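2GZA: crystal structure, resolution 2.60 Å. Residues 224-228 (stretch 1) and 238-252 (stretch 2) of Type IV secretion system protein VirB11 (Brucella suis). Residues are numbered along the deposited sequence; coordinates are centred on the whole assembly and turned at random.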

# COMPACT_ATOMS: atom_id res chain seq x y z
N HIS C 224 39.81 10.01 9.62
CA HIS C 224 39.18 10.29 8.32
C HIS C 224 38.77 8.98 7.68
O HIS C 224 39.62 8.14 7.38
CB HIS C 224 40.12 11.03 7.37
CG HIS C 224 40.59 12.36 7.89
ND1 HIS C 224 39.73 13.39 8.16
CD2 HIS C 224 41.83 12.82 8.15
CE1 HIS C 224 40.42 14.43 8.58
NE2 HIS C 224 41.70 14.11 8.58
N LEU C 225 37.47 8.81 7.48
CA LEU C 225 36.95 7.65 6.76
C LEU C 225 36.55 8.01 5.33
O LEU C 225 36.12 9.13 5.06
CB LEU C 225 35.77 7.02 7.51
CG LEU C 225 35.95 6.56 8.96
CD1 LEU C 225 34.63 6.09 9.54
CD2 LEU C 225 37.01 5.45 9.09
N PHE C 226 36.70 7.05 4.42
CA PHE C 226 36.49 7.29 3.00
C PHE C 226 35.67 6.19 2.32
O PHE C 226 35.85 5.01 2.63
CB PHE C 226 37.82 7.48 2.29
CG PHE C 226 38.56 8.69 2.74
CD1 PHE C 226 39.54 8.60 3.72
CD2 PHE C 226 38.26 9.94 2.20
CE1 PHE C 226 40.23 9.72 4.14
CE2 PHE C 226 38.94 11.07 2.62
CZ PHE C 226 39.92 10.96 3.59
N TYR C 227 34.76 6.60 1.43
CA TYR C 227 34.01 5.67 0.60
C TYR C 227 34.30 5.96 -0.88
O TYR C 227 34.45 7.12 -1.27
CB TYR C 227 32.50 5.73 0.91
CG TYR C 227 31.84 7.07 0.69
CD1 TYR C 227 31.25 7.39 -0.53
CD2 TYR C 227 31.79 8.02 1.71
CE1 TYR C 227 30.64 8.64 -0.74
CE2 TYR C 227 31.19 9.25 1.51
CZ TYR C 227 30.62 9.56 0.29
OH TYR C 227 30.02 10.78 0.10
N PRO C 228 34.42 4.90 -1.70
CA PRO C 228 34.89 5.07 -3.08
C PRO C 228 33.85 5.68 -4.02
O PRO C 228 32.69 5.82 -3.63
CB PRO C 228 35.24 3.64 -3.50
CG PRO C 228 34.37 2.77 -2.66
CD PRO C 228 34.10 3.49 -1.38
N PRO C 238 30.38 -3.83 -0.12
CA PRO C 238 30.90 -2.54 -0.59
C PRO C 238 30.85 -1.48 0.49
O PRO C 238 29.92 -1.46 1.30
CB PRO C 238 29.96 -2.17 -1.75
CG PRO C 238 28.74 -3.06 -1.60
CD PRO C 238 28.94 -3.97 -0.40
N VAL C 239 31.84 -0.60 0.50
CA VAL C 239 31.93 0.47 1.48
C VAL C 239 31.19 1.69 0.94
O VAL C 239 31.45 2.15 -0.17
CB VAL C 239 33.41 0.82 1.79
CG1 VAL C 239 33.53 2.09 2.61
CG2 VAL C 239 34.08 -0.34 2.51
N THR C 240 30.24 2.19 1.74
CA THR C 240 29.46 3.38 1.41
C THR C 240 29.50 4.37 2.56
O THR C 240 30.03 4.06 3.64
CB THR C 240 27.97 3.06 1.13
OG1 THR C 240 27.37 2.51 2.32
CG2 THR C 240 27.81 2.09 -0.02
N ALA C 241 28.92 5.54 2.34
CA ALA C 241 28.75 6.51 3.42
C ALA C 241 27.91 5.92 4.54
O ALA C 241 28.11 6.23 5.71
CB ALA C 241 28.11 7.80 2.90
N ALA C 242 26.96 5.06 4.18
CA ALA C 242 26.07 4.44 5.15
C ALA C 242 26.79 3.42 6.04
O ALA C 242 26.60 3.43 7.26
CB ALA C 242 24.87 3.80 4.46
N THR C 243 27.60 2.56 5.45
CA THR C 243 28.35 1.58 6.22
C THR C 243 29.36 2.25 7.16
O THR C 243 29.58 1.79 8.29
CB THR C 243 29.08 0.55 5.33
OG1 THR C 243 30.00 1.24 4.47
CG2 THR C 243 28.08 -0.24 4.48
N LEU C 244 29.94 3.36 6.69
CA LEU C 244 30.85 4.14 7.52
C LEU C 244 30.13 4.79 8.70
O LEU C 244 30.67 4.84 9.81
CB LEU C 244 31.57 5.19 6.68
CG LEU C 244 32.92 4.86 6.06
CD1 LEU C 244 33.30 3.38 6.12
CD2 LEU C 244 32.97 5.39 4.62
N LEU C 245 28.91 5.28 8.47
CA LEU C 245 28.10 5.83 9.56
C LEU C 245 27.84 4.77 10.63
O LEU C 245 27.93 5.05 11.82
CB LEU C 245 26.78 6.43 9.06
CG LEU C 245 26.76 7.88 8.56
CD1 LEU C 245 25.51 8.15 7.72
CD2 LEU C 245 26.85 8.90 9.70
N ARG C 246 27.52 3.55 10.20
CA ARG C 246 27.29 2.46 11.14
C ARG C 246 28.57 2.07 11.87
O ARG C 246 28.55 1.73 13.05
CB ARG C 246 26.65 1.25 10.46
CG ARG C 246 25.13 1.40 10.29
CD ARG C 246 24.47 0.24 9.54
NE ARG C 246 24.07 0.60 8.17
CZ ARG C 246 24.60 0.09 7.07
NH1 ARG C 246 25.56 -0.82 7.14
NH2 ARG C 246 24.17 0.48 5.87
N SER C 247 29.69 2.13 11.16
CA SER C 247 30.98 1.88 11.76
C SER C 247 31.28 2.86 12.90
O SER C 247 31.81 2.47 13.94
CB SER C 247 32.07 1.93 10.69
OG SER C 247 33.27 1.35 11.17
N CYS C 248 30.92 4.13 12.70
CA CYS C 248 31.12 5.17 13.71
C CYS C 248 30.49 4.86 15.06
O CYS C 248 31.02 5.26 16.09
CB CYS C 248 30.61 6.51 13.19
SG CYS C 248 31.67 7.18 11.92
N LEU C 249 29.36 4.16 15.04
CA LEU C 249 28.67 3.77 16.27
C LEU C 249 29.57 2.94 17.19
O LEU C 249 29.40 2.95 18.42
CB LEU C 249 27.38 3.00 15.95
CG LEU C 249 26.29 3.67 15.11
CD1 LEU C 249 25.18 2.69 14.79
CD2 LEU C 249 25.72 4.92 15.76
N ARG C 250 30.53 2.25 16.60
CA ARG C 250 31.45 1.39 17.34
C ARG C 250 32.85 1.98 17.53
O ARG C 250 33.74 1.31 18.04
CB ARG C 250 31.57 0.03 16.67
CG ARG C 250 30.26 -0.70 16.55
CD ARG C 250 30.50 -2.18 16.37
NE ARG C 250 29.33 -2.94 16.77
CZ ARG C 250 28.39 -3.35 15.91
NH1 ARG C 250 28.51 -3.07 14.61
NH2 ARG C 250 27.35 -4.04 16.34
N MET C 251 33.05 3.21 17.07
CA MET C 251 34.28 3.94 17.39
C MET C 251 33.79 4.82 18.52
O MET C 251 32.75 4.62 18.96
CB MET C 251 34.80 4.69 16.18
CG MET C 251 35.26 3.72 15.10
SD MET C 251 35.22 4.37 13.42
CE MET C 251 34.85 2.88 12.56
N LYS C 252 34.46 5.76 19.09
CA LYS C 252 33.78 6.39 20.22
C LYS C 252 33.85 7.86 19.94
O LYS C 252 34.53 8.57 20.66
CB LYS C 252 34.45 5.98 21.54
CG LYS C 252 33.92 6.65 22.82
CD LYS C 252 32.92 5.79 23.59
CE LYS C 252 32.54 6.48 24.89
NZ LYS C 252 31.86 5.58 25.85

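Strand 224-226 and helix 241-248 of VirB11 run roughly antiparallel, their N-to-C directions 146° apart and their axes 9.1 Å apart at closest approach. No hydrogen bond crosses between the two stretches; the 381 Å² buried between them is held by apolar packing, while backbone and side-chain hydrogen bonds shape stretch 2 from within. The chains draw nearer toward the helix start: Leu225 CA lies 7.1 Å from Leu244 CA, but Tyr227 CA only 5.2 Å from Thr240 CA.

CA-to-CB direction alternates from Leu225 to Tyr227, as expected of an extended backbone, the last of them just past the strand. Leu225 and Tyr227 send CA-to-CB toward stretch 2, whereas Phe226 points away and meets it through its carbonyl: Phe226 O sits 3.5 Å from Leu244 CD2 and 3.7 Å from Val239 CG1.

Leu225 adopts the m, t rotamer (-57°, 174°), a common leucine conformation that here carries CD1 along the helix toward its C-terminal part. Leu225 CD1 lies 4.0 Å from Cys248 SG and 4.3 Å from Met251 SD, a soft, polarizable sulfur-lined pocket, while Leu225 CB rests 3.9 Å from Leu244 CG. Cys248, with chi1 at -72° (m), also places SG 3.3 Å from Leu244 O, one helical turn back. The type I turn from Cys248 to Met251, closed by Met251 N to Cys248 O at 3.0 Å, brings Met251 back toward Leu225, its CA-to-CB bond directed toward the strand.

Leu244 is the one side chain in this contact with both chi angles between wells: chi1 -92°, chi2 11°, the latter nearly eclipsed. In this pose Leu244 CD2 reaches the strand end, 3.5 Å from Phe226 O and 3.8 Å from Tyr227 CB, and also lies at the edge of the Tyr227 ring, near its plane.

Tyr227 takes chi1 = 60° (p), with chi2 at 92° setting the ring across the CA-CB-CG plane. The ring thereby lies against the first turn of the helix. Ala241 CB sits over one face, 4.0 Å from the centroid of the Tyr227 ring and 22° off the ring normal, a CH-pi contact; the ring atom closest to Ala241 CB is Tyr227 CE2 at 3.7 Å. Nearer the backbone, Tyr227 CB is 3.7 Å from Thr240 C and 4.1 Å from Val239 CG1. Val239, chi1 170° (t), also packs its CB 4.2 Å from Pro228 CD, and Pro228 CD lies 3.2 Å from Val239 O.

The CA-to-CB bond of Thr240 points away from stretch 1, and its side chain caps the helix. At the N-cap, with chi1 at 62° (p), Thr240 OG1 accepts from Thr243 N (3.1 Å) and, weakly, from Ala242 N (3.2 Å), amides that lack earlier helical carbonyls. Thr243, chi1 60° (p), reciprocates: Thr240 N donates to Thr243 OG1 at 2.9 Å, completing a capping box beside the Tyr227 contact.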